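Local coordinates for hypothetical protein MerP (Cupriavidus metallidurans, PDB 1OSD) that probably binds mercuric ion in the periplasm as part of bacterial mercury resistance, and is seen here in its oxidized form, at residues 23-28 with 41-46. Residues are numbered along the deposited sequence; the frame is centred on the assembly and turned at random.
Sequences KAISKV and RQAVVT
Ile25, near the C-terminal end of helix 17-26, lies over Val45 and Ala43 of strand 42-48. It is the single residue of 23-28 that touches 41-46, and its two branches divide the work. Ile25 CG2 rests against both methyls of Val45. It is 3.7 Å from Val45 CG1. The distance from Ile25 CG2 to Val45 CG2 is 3.9 Å. The longer branch runs along the strand to the previous inward-facing residue. Its end, CD1, is 4.1 Å from Ala43 CB and 4.2 Å from Val45 CG2. The extended form of this branch (chi2 169°) carries CD1 that far. At chi1 -60°, CG2 is anti to the backbone N of Ile25 and CG1 is anti to the carbonyl carbon, which sends the two branches to neighbouring sites on the strand. Ile25 is modelled in two conformers; the contacts described belong to one of them, so their detail is less certain.

Val45 offers both of its methyls. Ala43 presents just its CB, and its contact is the looser one. All three residues are buried, and the contact between the segments is wholly apolar. The backbones stay well apart, with 7.9 Å between Ile25 CA and Val45 CA. Val44, between the two inward residues, points to the other face of the sheet, where it touches Thr4 and Thr6 of strand 2-8.

The contact joins helix to sheet in the ferredoxin-like βαββαβ fold of heavy-metal-associated domains. Strand 42-48 pairs antiparallel with strands 31-37 and 2-8. Val34 of strand 31-37 also touches Ile25. From helix 54-63, Leu57 packs on both Ile25 and Val45, so both helices and the sheet meet in this part of the core.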
loop_
_atom_site.group_PDB
_atom_site.type_symbol
_atom_site.label_atom_id
_atom_site.label_comp_id
_atom_site.label_asym_id
_atom_site.label_seq_id
_atom_site.Cartn_x
_atom_site.Cartn_y
_atom_site.Cartn_z
ATOM N N LYS A 23 2.209 7.660 0.962
ATOM C CA LYS A 23 1.947 8.366 2.214
ATOM C C LYS A 23 0.926 7.635 3.103
ATOM O O LYS A 23 1.204 7.328 4.284
ATOM C CB LYS A 23 1.432 9.799 1.980
ATOM C CG LYS A 23 2.506 10.693 1.391
ATOM C CD LYS A 23 2.299 12.221 1.578
ATOM C CE LYS A 23 3.419 13.047 0.757
ATOM N NZ LYS A 23 2.903 14.364 0.240
ATOM N N ALA A 24 -0.254 7.354 2.516
ATOM C CA ALA A 24 -1.274 6.603 3.257
ATOM C C ALA A 24 -0.799 5.314 3.865
ATOM O O ALA A 24 -1.009 5.074 5.089
ATOM C CB ALA A 24 -2.570 6.404 2.395
ATOM N N ILE A 25 0.036 4.545 3.181
ATOM C CA ILE A 25 0.502 3.295 3.799
ATOM C C ILE A 25 1.542 3.512 4.875
ATOM O O ILE A 25 1.533 2.906 5.932
ATOM C CB ILE A 25 0.960 2.304 2.695
ATOM C CG1 ILE A 25 -0.250 2.038 1.804
ATOM C CG2 ILE A 25 1.384 0.942 3.291
ATOM C CD1 ILE A 25 0.079 1.308 0.528
ATOM N N SER A 26 2.439 4.437 4.579
ATOM C CA SER A 26 3.595 4.676 5.395
ATOM C C SER A 26 3.181 5.180 6.783
ATOM O O SER A 26 3.904 4.957 7.752
ATOM C CB SER A 26 4.554 5.663 4.682
ATOM O OG SER A 26 5.286 5.010 3.620
ATOM N N LYS A 27 2.037 5.875 6.855
ATOM C CA LYS A 27 1.441 6.295 8.130
ATOM C C LYS A 27 0.993 5.131 9.027
ATOM O O LYS A 27 0.832 5.329 10.235
ATOM C CB LYS A 27 0.235 7.241 7.917
ATOM C CG LYS A 27 0.613 8.752 7.622
ATOM C CD LYS A 27 -0.539 9.780 8.083
ATOM C CE LYS A 27 -1.707 10.024 7.042
ATOM N NZ LYS A 27 -2.624 8.818 6.628
ATOM N N VAL A 28 0.790 3.940 8.473
ATOM C CA VAL A 28 0.321 2.780 9.250
ATOM C C VAL A 28 1.404 2.278 10.145
ATOM O O VAL A 28 2.466 1.906 9.679
ATOM C CB VAL A 28 -0.223 1.679 8.360
ATOM C CG1 VAL A 28 -0.691 0.470 9.180
ATOM C CG2 VAL A 28 -1.508 2.243 7.580
ATOM N N ARG A 41 0.738 0.083 -11.385
ATOM C CA ARG A 41 -0.291 0.371 -10.401
ATOM C C ARG A 41 -0.136 -0.535 -9.226
ATOM O O ARG A 41 -1.050 -1.256 -8.815
ATOM C CB ARG A 41 -1.628 0.221 -10.987
ATOM C CG ARG A 41 -1.981 1.270 -11.975
ATOM C CD ARG A 41 -3.294 1.014 -12.702
ATOM N NE ARG A 41 -3.323 1.862 -13.902
ATOM C CZ ARG A 41 -4.333 1.842 -14.777
ATOM N NH1 ARG A 41 -5.428 1.093 -14.546
ATOM N NH2 ARG A 41 -4.273 2.623 -15.837
ATOM N N GLN A 42 1.083 -0.515 -8.663
ATOM C CA GLN A 42 1.282 -1.300 -7.503
ATOM C C GLN A 42 2.083 -0.656 -6.373
ATOM O O GLN A 42 2.704 0.418 -6.572
ATOM C CB GLN A 42 1.697 -2.709 -7.872
ATOM C CG GLN A 42 2.898 -2.961 -8.683
ATOM C CD GLN A 42 3.098 -4.461 -9.048
ATOM O OE1 GLN A 42 2.197 -5.151 -9.623
ATOM N NE2 GLN A 42 4.257 -4.852 -8.866
ATOM N N ALA A 43 1.912 -1.194 -5.160
ATOM C CA ALA A 43 2.692 -0.802 -3.943
ATOM C C ALA A 43 3.191 -2.057 -3.256
ATOM O O ALA A 43 2.376 -3.006 -3.035
ATOM C CB ALA A 43 1.805 0.034 -2.987
ATOM N N VAL A 44 4.517 -2.098 -2.926
ATOM C CA VAL A 44 5.198 -3.205 -2.262
ATOM C C VAL A 44 5.505 -2.713 -0.826
ATOM O O VAL A 44 6.239 -1.707 -0.632
ATOM C CB VAL A 44 6.634 -3.626 -2.968
ATOM C CG1 VAL A 44 7.386 -4.763 -2.160
ATOM C CG2 VAL A 44 6.577 -3.830 -4.572
ATOM N N VAL A 45 4.901 -3.387 0.165
ATOM C CA VAL A 45 4.886 -2.926 1.554
ATOM C C VAL A 45 5.530 -3.960 2.385
ATOM O O VAL A 45 5.159 -5.130 2.342
ATOM C CB VAL A 45 3.454 -2.762 2.077
ATOM C CG1 VAL A 45 3.451 -2.163 3.500
ATOM C CG2 VAL A 45 2.588 -2.008 1.113
ATOM N N THR A 46 6.551 -3.526 3.118
ATOM C CA THR A 46 7.263 -4.352 4.100
ATOM C C THR A 46 6.797 -3.880 5.513
ATOM O O THR A 46 6.781 -2.688 5.841
ATOM C CB THR A 46 8.749 -4.165 4.003
ATOM O OG1 THR A 46 9.244 -4.727 2.785
ATOM C CG2 THR A 46 9.462 -4.939 5.138
#